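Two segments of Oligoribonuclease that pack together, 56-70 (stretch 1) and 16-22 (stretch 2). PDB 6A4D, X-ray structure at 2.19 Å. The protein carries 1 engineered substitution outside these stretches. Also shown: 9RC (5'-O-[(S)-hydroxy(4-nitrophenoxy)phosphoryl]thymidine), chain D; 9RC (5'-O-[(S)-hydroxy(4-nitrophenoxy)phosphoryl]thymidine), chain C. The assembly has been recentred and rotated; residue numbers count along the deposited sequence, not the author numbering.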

ATOM      1  N   ASP A  56      -9.200  22.937  19.614  1.00 66.05           N
ATOM      2  CA  ASP A  56     -10.380  22.203  19.156  1.00 69.75           C
ATOM      3  C   ASP A  56      -9.930  20.848  18.650  1.00 68.53           C
ATOM      4  O   ASP A  56     -10.464  19.812  19.050  1.00 60.25           O
ATOM      5  CB  ASP A  56     -11.112  22.902  18.019  1.00 73.65           C
ATOM      6  CG  ASP A  56     -12.137  21.987  17.358  1.00 74.87           C
ATOM      7  OD1 ASP A  56     -12.991  21.500  18.100  1.00 83.40           O
ATOM      8  OD2 ASP A  56     -12.085  21.723  16.129  1.00 73.32           O
ATOM      9  N   VAL A  57      -8.922  20.869  17.774  1.00 64.03           N
ATOM     10  CA  VAL A  57      -8.508  19.648  17.112  1.00 57.93           C
ATOM     11  C   VAL A  57      -7.927  18.666  18.120  1.00 52.42           C
ATOM     12  O   VAL A  57      -8.370  17.524  18.190  1.00 44.01           O
ATOM     13  CB  VAL A  57      -7.517  19.921  15.955  1.00 60.58           C
ATOM     14  CG1 VAL A  57      -6.818  18.637  15.502  1.00 56.80           C
ATOM     15  CG2 VAL A  57      -8.275  20.541  14.804  1.00 56.67           C
ATOM     16  N   LEU A  58      -6.963  19.120  18.903  1.00 45.86           N
ATOM     17  CA  LEU A  58      -6.182  18.200  19.705  1.00 55.01           C
ATOM     18  C   LEU A  58      -7.042  17.490  20.751  1.00 64.31           C
ATOM     19  O   LEU A  58      -6.979  16.252  20.907  1.00 67.92           O
ATOM     20  CB  LEU A  58      -5.002  18.926  20.336  1.00 52.99           C
ATOM     21  CG  LEU A  58      -3.921  19.274  19.300  1.00 56.26           C
ATOM     22  CD1 LEU A  58      -2.861  20.143  19.973  1.00 55.07           C
ATOM     23  CD2 LEU A  58      -3.303  18.023  18.629  1.00 51.55           C
ATOM     24  N   ASP A  59      -7.926  18.265  21.374  1.00 66.32           N
ATOM     25  CA  ASP A  59      -8.776  17.770  22.459  1.00 64.03           C
ATOM     26  C   ASP A  59      -9.926  16.838  22.039  1.00 60.03           C
ATOM     27  O   ASP A  59     -10.464  16.173  22.915  1.00 56.23           O
ATOM     28  CB  ASP A  59      -9.293  18.948  23.276  1.00 63.17           C
ATOM     29  CG  ASP A  59      -8.173  19.872  23.730  1.00 69.37           C
ATOM     30  OD1 ASP A  59      -6.988  19.494  23.551  1.00 75.90           O
ATOM     31  OD2 ASP A  59      -8.455  20.988  24.239  1.00 76.87           O
ATOM     32  N   ASN A  60     -10.257  16.759  20.741  1.00 53.13           N
ATOM     33  CA  ASN A  60     -11.356  15.904  20.241  1.00 59.13           C
ATOM     34  C   ASN A  60     -10.980  14.809  19.227  1.00 62.16           C
ATOM     35  O   ASN A  60     -11.872  14.245  18.580  1.00 53.40           O
ATOM     36  CB  ASN A  60     -12.434  16.801  19.644  1.00 68.70           C
ATOM     37  CG  ASN A  60     -13.013  17.747  20.673  1.00 71.48           C
ATOM     38  OD1 ASN A  60     -12.798  18.955  20.621  1.00 73.31           O
ATOM     39  ND2 ASN A  60     -13.719  17.187  21.648  1.00 75.66           N
ATOM     40  N   MET A  61      -9.675  14.512  19.077  1.00 65.99           N
ATOM     41  CA  MET A  61      -9.222  13.284  18.354  1.00 63.63           C
ATOM     42  C   MET A  61      -9.605  11.988  19.130  1.00 63.99           C
ATOM     43  O   MET A  61      -9.964  12.070  20.297  1.00 62.39           O
ATOM     44  CB  MET A  61      -7.709  13.356  18.070  1.00 65.82           C
ATOM     45  CG  MET A  61      -6.740  13.429  19.255  1.00 64.07           C
ATOM     46  SD  MET A  61      -5.131  14.108  18.767  1.00 60.84           S
ATOM     47  CE  MET A  61      -4.186  14.360  20.270  1.00 56.36           C
ATOM     48  N   ASN A  62      -9.551  10.806  18.518  1.00 62.36           N
ATOM     49  CA  ASN A  62     -10.018   9.583  19.213  1.00 60.41           C
ATOM     50  C   ASN A  62      -9.255   9.260  20.539  1.00 69.49           C
ATOM     51  O   ASN A  62      -8.229   9.909  20.844  1.00 62.76           O
ATOM     52  CB  ASN A  62     -10.099   8.391  18.250  1.00 62.83           C
ATOM     53  CG  ASN A  62      -8.738   7.824  17.862  1.00 61.92           C
ATOM     54  OD1 ASN A  62      -7.727   7.972  18.577  1.00 58.67           O
ATOM     55  ND2 ASN A  62      -8.723   7.116  16.734  1.00 50.28           N
ATOM     56  N   PRO A  63      -9.789   8.322  21.376  1.00 76.12           N
ATOM     57  CA  PRO A  63      -9.152   8.150  22.723  1.00 67.76           C
ATOM     58  C   PRO A  63      -7.738   7.533  22.700  1.00 64.43           C
ATOM     59  O   PRO A  63      -6.869   7.928  23.505  1.00 53.33           O
ATOM     60  CB  PRO A  63     -10.132   7.251  23.482  1.00 70.36           C
ATOM     61  CG  PRO A  63     -11.433   7.378  22.749  1.00 80.34           C
ATOM     62  CD  PRO A  63     -11.103   7.642  21.304  1.00 78.92           C
ATOM     63  N   TRP A  64      -7.517   6.580  21.782  1.00 59.49           N
ATOM     64  CA  TRP A  64      -6.166   6.086  21.477  1.00 58.47           C
ATOM     65  C   TRP A  64      -5.227   7.273  21.315  1.00 63.86           C
ATOM     66  O   TRP A  64      -4.162   7.331  21.992  1.00 54.28           O
ATOM     67  CB  TRP A  64      -6.161   5.256  20.202  1.00 58.21           C
ATOM     68  CG  TRP A  64      -4.883   4.493  20.005  1.00 69.55           C
ATOM     69  CD1 TRP A  64      -4.617   3.216  20.427  1.00 70.67           C
ATOM     70  CD2 TRP A  64      -3.702   4.945  19.334  1.00 69.64           C
ATOM     71  NE1 TRP A  64      -3.345   2.844  20.056  1.00 70.45           N
ATOM     72  CE2 TRP A  64      -2.754   3.885  19.392  1.00 75.19           C
ATOM     73  CE3 TRP A  64      -3.344   6.141  18.702  1.00 67.29           C
ATOM     74  CZ2 TRP A  64      -1.464   3.987  18.832  1.00 72.36           C
ATOM     75  CZ3 TRP A  64      -2.058   6.239  18.146  1.00 70.63           C
ATOM     76  CH2 TRP A  64      -1.138   5.165  18.214  1.00 66.07           C
ATOM     77  N   CYS A  65      -5.652   8.241  20.476  1.00 54.04           N
ATOM     78  CA  CYS A  65      -4.787   9.343  20.139  1.00 52.61           C
ATOM     79  C   CYS A  65      -4.517  10.273  21.302  1.00 52.83           C
ATOM     80  O   CYS A  65      -3.368  10.680  21.494  1.00 48.54           O
ATOM     81  CB  CYS A  65      -5.281  10.115  18.908  1.00 58.21           C
ATOM     82  SG  CYS A  65      -5.197   9.212  17.340  1.00 58.48           S
ATOM     83  N   ILE A  66      -5.537  10.649  22.084  1.00 65.07           N
ATOM     84  CA  ILE A  66      -5.245  11.566  23.229  1.00 70.92           C
ATOM     85  C   ILE A  66      -4.348  10.795  24.193  1.00 65.96           C
ATOM     86  O   ILE A  66      -3.398  11.357  24.718  1.00 62.90           O
ATOM     87  CB  ILE A  66      -6.484  12.169  23.963  1.00 77.89           C
ATOM     88  CG1 ILE A  66      -7.380  11.084  24.560  1.00 79.60           C
ATOM     89  CG2 ILE A  66      -7.301  13.076  23.039  1.00 81.22           C
ATOM     90  CD1 ILE A  66      -8.603  11.629  25.258  1.00 84.38           C
ATOM     91  N   GLU A  67      -4.620   9.493  24.333  1.00 57.42           N
ATOM     92  CA  GLU A  67      -3.779   8.611  25.143  1.00 64.87           C
ATOM     93  C   GLU A  67      -2.327   8.647  24.615  1.00 64.26           C
ATOM     94  O   GLU A  67      -1.510   9.346  25.225  1.00 63.55           O
ATOM     95  CB  GLU A  67      -4.377   7.194  25.241  1.00 66.54           C
ATOM     96  CG  GLU A  67      -4.167   6.477  26.576  1.00 73.77           C
ATOM     97  CD  GLU A  67      -2.786   5.864  26.751  1.00 81.23           C
ATOM     98  OE1 GLU A  67      -2.124   5.553  25.737  1.00 87.88           O
ATOM     99  OE2 GLU A  67      -2.357   5.678  27.913  1.00 82.20           O
ATOM    100  N   HIS A  68      -2.027   8.017  23.464  1.00 57.49           N
ATOM    101  CA  HIS A  68      -0.619   7.889  22.988  1.00 62.92           C
ATOM    102  C   HIS A  68       0.091   9.176  22.575  1.00 60.34           C
ATOM    103  O   HIS A  68       1.287   9.333  22.852  1.00 55.86           O
ATOM    104  CB  HIS A  68      -0.503   6.848  21.891  1.00 65.50           C
ATOM    105  CG  HIS A  68      -0.910   5.485  22.352  1.00 81.47           C
ATOM    106  ND1 HIS A  68      -2.214   5.037  22.283  1.00 84.67           N
ATOM    107  CD2 HIS A  68      -0.203   4.501  22.957  1.00 85.88           C
ATOM    108  CE1 HIS A  68      -2.281   3.816  22.786  1.00 91.66           C
ATOM    109  NE2 HIS A  68      -1.074   3.466  23.200  1.00 90.55           N
ATOM    110  N   HIS A  69      -0.612  10.112  21.937  1.00 57.88           N
ATOM    111  CA  HIS A  69       0.039  11.386  21.589  1.00 54.50           C
ATOM    112  C   HIS A  69       0.140  12.288  22.763  1.00 55.31           C
ATOM    113  O   HIS A  69       1.102  13.084  22.844  1.00 53.48           O
ATOM    114  CB  HIS A  69      -0.671  12.097  20.449  1.00 57.20           C
ATOM    115  CG  HIS A  69      -0.674  11.296  19.193  1.00 53.52           C
ATOM    116  ND1 HIS A  69      -1.700  11.338  18.275  1.00 57.32           N
ATOM    117  CD2 HIS A  69       0.212  10.385  18.732  1.00 47.53           C
ATOM    118  CE1 HIS A  69      -1.433  10.493  17.293  1.00 54.79           C
ATOM    119  NE2 HIS A  69      -0.279   9.904  17.548  1.00 50.23           N
ATOM    120  N   GLY A  70      -0.854  12.189  23.664  1.00 61.53           N
ATOM    121  CA  GLY A  70      -0.719  12.761  25.008  1.00 63.12           C
ATOM    122  C   GLY A  70       0.530  12.160  25.629  1.00 62.27           C
ATOM    123  O   GLY A  70       1.509  12.867  25.847  1.00 62.24           O
TER
HETATM  124  OAJ 9RC D 202      -5.893   6.205  15.867  1.00 58.94           O
HETATM  125  CAE 9RC D 202      -5.124   5.244  15.878  1.00 71.68           C
HETATM  126  NAI 9RC D 202      -5.422   4.153  16.701  1.00 77.77           N
HETATM  127  CAL 9RC D 202      -4.595   3.047  16.756  1.00 76.95           C
HETATM  128  OAS 9RC D 202      -4.886   2.135  17.520  1.00 98.47           O
HETATM  129  CAT 9RC D 202      -3.451   2.995  15.974  1.00 73.85           C
HETATM  130  CAU 9RC D 202      -2.603   1.874  16.027  1.00 70.48           C
HETATM  131  CAF 9RC D 202      -3.185   4.077  15.149  1.00 65.29           C
HETATM  132  NAB 9RC D 202      -4.029   5.212  15.096  1.00 66.38           N
HETATM  133  CAA 9RC D 202      -3.732   6.387  14.197  1.00 57.33           C
HETATM  134  OAC 9RC D 202      -2.779   6.009  13.197  1.00 56.91           O
HETATM  135  CAD 9RC D 202      -3.102   7.552  14.930  1.00 53.09           C
HETATM  136  CAH 9RC D 202      -1.641   7.333  14.678  1.00 50.63           C
HETATM  137  OAK 9RC D 202      -0.888   8.532  14.696  1.00 46.11           O
HETATM  138  CAG 9RC D 202      -1.635   6.853  13.293  1.00 56.52           C
HETATM  139  CAR 9RC D 202      -0.280   6.122  12.970  1.00 66.67           C
HETATM  140  OAQ 9RC D 202      -0.065   4.876  13.720  1.00 74.46           O
HETATM  141  PAP 9RC D 202       1.316   4.603  14.606  1.00 83.43           P
HETATM  142  OAO 9RC D 202       2.529   4.462  13.739  1.00 94.50           O
HETATM  143  OAN 9RC D 202       1.372   5.889  15.548  1.00 79.32           O
HETATM  144  OAM 9RC D 202       1.128   3.401  15.654  1.00 92.12           O
HETATM  145  CAV 9RC D 202       1.643   2.135  15.620  1.00108.86           C
HETATM  146  CAW 9RC D 202       0.910   1.196  16.353  1.00114.20           C
HETATM  147  CAY 9RC D 202       1.320  -0.127  16.420  1.00119.08           C
HETATM  148  CBA 9RC D 202       2.475  -0.522  15.739  1.00120.80           C
HETATM  149  NBB 9RC D 202       2.838  -1.800  15.832  1.00115.89           N
HETATM  150  OBD 9RC D 202       2.518  -2.736  14.721  1.00 81.96           O
HETATM  151  OBC 9RC D 202       3.507  -2.237  17.106  1.00129.62           O
HETATM  152  CAZ 9RC D 202       3.233   0.408  15.001  1.00118.00           C
HETATM  153  CAX 9RC D 202       2.821   1.741  14.940  1.00111.01           C
HETATM  154  OAJ 9RC C 201      -4.005   1.469   9.397  1.00 67.83           O
HETATM  155  CAE 9RC C 201      -4.225   0.828  10.428  1.00 62.54           C
HETATM  156  NAI 9RC C 201      -5.488   0.299  10.639  1.00 57.51           N
HETATM  157  CAL 9RC C 201      -5.760  -0.439  11.798  1.00 63.76           C
HETATM  158  OAS 9RC C 201      -6.904  -0.886  11.940  1.00 65.90           O
HETATM  159  CAT 9RC C 201      -4.747  -0.661  12.743  1.00 56.24           C
HETATM  160  CAU 9RC C 201      -4.974  -1.408  13.911  1.00 55.79           C
HETATM  161  CAF 9RC C 201      -3.499  -0.109  12.511  1.00 56.34           C
HETATM  162  NAB 9RC C 201      -3.259   0.636  11.335  1.00 56.32           N
HETATM  163  CAA 9RC C 201      -1.957   1.249  11.059  1.00 56.33           C
HETATM  164  OAC 9RC C 201      -0.992   0.284  10.731  1.00 53.38           O
HETATM  165  CAD 9RC C 201      -1.425   1.903  12.309  1.00 57.14           C
HETATM  166  CAH 9RC C 201      -0.020   2.131  11.919  1.00 53.73           C
HETATM  167  OAK 9RC C 201       0.041   3.399  11.321  1.00 61.61           O
HETATM  168  CAG 9RC C 201       0.226   1.033  10.897  1.00 49.09           C
HETATM  169  CAR 9RC C 201       1.208   0.073  11.482  1.00 42.21           C
HETATM  170  OAQ 9RC C 201       1.265  -1.020  10.579  1.00 39.71           O
HETATM  171  PAP 9RC C 201       2.193  -2.247  10.930  1.00 34.48           P
HETATM  172  OAO 9RC C 201       2.179  -3.129   9.589  1.00 38.25           O
HETATM  173  OAN 9RC C 201       1.467  -3.030  11.956  1.00 41.36           O
HETATM  174  OAM 9RC C 201       3.488  -1.480  11.353  1.00 43.76           O
HETATM  175  CAV 9RC C 201       4.770  -1.703  11.842  1.00 69.60           C
HETATM  176  CAW 9RC C 201       5.644  -0.572  12.043  1.00 77.86           C
HETATM  177  CAY 9RC C 201       7.001  -0.750  12.495  1.00 88.39           C
HETATM  178  CBA 9RC C 201       7.501  -2.058  12.780  1.00 91.46           C
HETATM  179  NBB 9RC C 201       8.775  -2.395  13.213  1.00 95.04           N
HETATM  180  OBD 9RC C 201       9.038  -3.476  14.404  1.00 75.75           O
HETATM  181  OBC 9RC C 201       9.857  -1.902  12.520  1.00106.14           O
HETATM  182  CAZ 9RC C 201       6.608  -3.115  12.578  1.00 78.30           C
HETATM  183  CAX 9RC C 201       5.276  -2.983  12.119  1.00 60.27           C
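Stretch 2 16-22: LEMTGLE

Stretch 2 enters as a strand, Leu16 to Met18 (phi/psi of Glu17 -113/146), and leaves it at Thr19, whose values of -95/0 break the extended run. Its N-to-C direction makes an angle of 129° with that of helix 63-70, closer to antiparallel than to parallel, with a signed crossing angle of -129° and a closest axial approach of 10.8 Å. Nearest CA atoms step forward together at first, Met61 CA to Thr19 CA 5.2 Å and Asn62 CA to Gly20 CA 6.3 Å, but His69 CA pairs back with Glu17 CA at 8.7 Å, as the reversed sense of helix and strand implies.

Along stretch 1, the first contact comes from the helix that runs in from earlier in the chain: Val57 CG1 meets Thr19 CG2 at 4.2 Å, a purely apolar touch. Met61, in the linker, places CB 3.5 Å from Thr19 O and 3.7 Å from Thr19 CB, and the rest of its side chain then leads away. Across all its contacts Thr19 has 87 Å² covered, the largest share of the 325 Å² summed over both sides.

Asn62 caps the second helix, its OD1 accepting from Cys65 N at 2.8 Å. This leaves Asn62 ND2 facing stretch 2, 3.9 Å from Gly20 CA and 4.4 Å from Leu21 CD2. One water accepts from Leu21 N at 3.0 Å and, weakly, from Asn62 ND2 at 3.2 Å, so it bridges the two stretches. Asn62 ND2 also donates to OAJ of the chain D ligand at 3.1 Å.

One turn on, Cys65 points toward stretch 2, with SG 3.4 Å from Thr19 O and 3.8 Å from Met18 O. His69 follows, bringing CE1 to 3.0 Å from Met18 O, near the ring plane. No direct hydrogen bond joins the stretches; besides the water, OAK of the chain D ligand accepts from Met18 N at 3.1 Å and, weakly, from His69 NE2 at 3.2 Å, while donating to Glu17 OE1 at 2.9 Å.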

ATOM      1  N   LEU A  16       4.211   9.180   9.510  1.00 37.02           N
ATOM      2  CA  LEU A  16       3.275  10.236   9.868  1.00 38.08           C
ATOM      3  C   LEU A  16       2.559   9.863  11.150  1.00 37.64           C
ATOM      4  O   LEU A  16       2.325   8.693  11.428  1.00 36.03           O
ATOM      5  CB  LEU A  16       2.187  10.372   8.800  1.00 37.95           C
ATOM      6  CG  LEU A  16       2.491  10.943   7.419  1.00 40.99           C
ATOM      7  CD1 LEU A  16       1.216  11.327   6.674  1.00 43.30           C
ATOM      8  CD2 LEU A  16       3.392  12.142   7.454  1.00 42.32           C
ATOM      9  N   GLU A  17       2.175  10.870  11.925  1.00 40.46           N
ATOM     10  CA  GLU A  17       1.184  10.681  12.977  1.00 37.62           C
ATOM     11  C   GLU A  17      -0.028  11.478  12.537  1.00 36.73           C
ATOM     12  O   GLU A  17       0.114  12.519  11.866  1.00 35.90           O
ATOM     13  CB  GLU A  17       1.717  11.123  14.335  1.00 43.14           C
ATOM     14  CG  GLU A  17       2.995  10.427  14.829  1.00 47.19           C
ATOM     15  CD  GLU A  17       2.974   8.920  14.626  1.00 54.61           C
ATOM     16  OE1 GLU A  17       1.967   8.285  15.005  1.00 53.13           O
ATOM     17  OE2 GLU A  17       3.936   8.368  14.030  1.00 63.48           O
ATOM     18  N   MET A  18      -1.206  10.959  12.869  1.00 35.84           N
ATOM     19  CA  MET A  18      -2.467  11.580  12.526  1.00 41.12           C
ATOM     20  C   MET A  18      -3.390  11.606  13.779  1.00 44.69           C
ATOM     21  O   MET A  18      -3.016  11.138  14.845  1.00 43.30           O
ATOM     22  CB  MET A  18      -3.106  10.766  11.433  1.00 40.75           C
ATOM     23  CG  MET A  18      -2.233  10.529  10.230  1.00 43.48           C
ATOM     24  SD  MET A  18      -1.106   9.109  10.329  1.00 41.16           S
ATOM     25  CE  MET A  18      -1.303   8.446   8.689  1.00 42.90           C
ATOM     26  N   THR A  19      -4.602  12.117  13.623  1.00 39.84           N
ATOM     27  CA  THR A  19      -5.587  12.207  14.723  1.00 44.45           C
ATOM     28  C   THR A  19      -6.497  11.025  14.698  1.00 39.75           C
ATOM     29  O   THR A  19      -7.432  10.937  15.499  1.00 48.14           O
ATOM     30  CB  THR A  19      -6.509  13.468  14.614  1.00 41.73           C
ATOM     31  OG1 THR A  19      -7.063  13.557  13.285  1.00 44.30           O
ATOM     32  CG2 THR A  19      -5.737  14.673  14.904  1.00 44.36           C
ATOM     33  N   GLY A  20      -6.281  10.133  13.756  1.00 41.32           N
ATOM     34  CA  GLY A  20      -7.048   8.898  13.692  1.00 38.83           C
ATOM     35  C   GLY A  20      -6.729   8.181  12.430  1.00 42.17           C
ATOM     36  O   GLY A  20      -5.798   8.587  11.706  1.00 40.15           O
ATOM     37  N   LEU A  21      -7.538   7.157  12.157  1.00 43.41           N
ATOM     38  CA  LEU A  21      -7.388   6.260  11.017  1.00 43.87           C
ATOM     39  C   LEU A  21      -8.062   6.667   9.721  1.00 43.09           C
ATOM     40  O   LEU A  21      -7.802   6.061   8.685  1.00 42.35           O
ATOM     41  CB  LEU A  21      -7.912   4.865  11.376  1.00 43.47           C
ATOM     42  CG  LEU A  21      -7.042   3.927  12.214  1.00 50.31           C
ATOM     43  CD1 LEU A  21      -5.583   3.757  11.759  1.00 48.94           C
ATOM     44  CD2 LEU A  21      -7.057   4.419  13.631  1.00 54.22           C
ATOM     45  N   GLU A  22      -8.947   7.651   9.762  1.00 48.00           N
ATOM     46  CA  GLU A  22      -9.817   7.950   8.634  1.00 49.24           C
ATOM     47  C   GLU A  22      -9.491   9.322   8.026  1.00 51.62           C
ATOM     48  O   GLU A  22      -9.741  10.355   8.643  1.00 53.85           O
ATOM     49  CB  GLU A  22     -11.279   7.819   9.059  1.00 52.45           C
ATOM     50  CG  GLU A  22     -11.904   6.482   8.658  1.00 61.71           C
ATOM     51  CD  GLU A  22     -11.807   6.229   7.138  1.00 79.19           C
ATOM     52  OE1 GLU A  22     -11.853   7.249   6.364  1.00 79.90           O
ATOM     53  OE2 GLU A  22     -11.635   5.033   6.722  1.00 69.58           O
TER
HETATM   54  O   HOH W   1      -9.984   6.522  13.816  1.00 50.49           O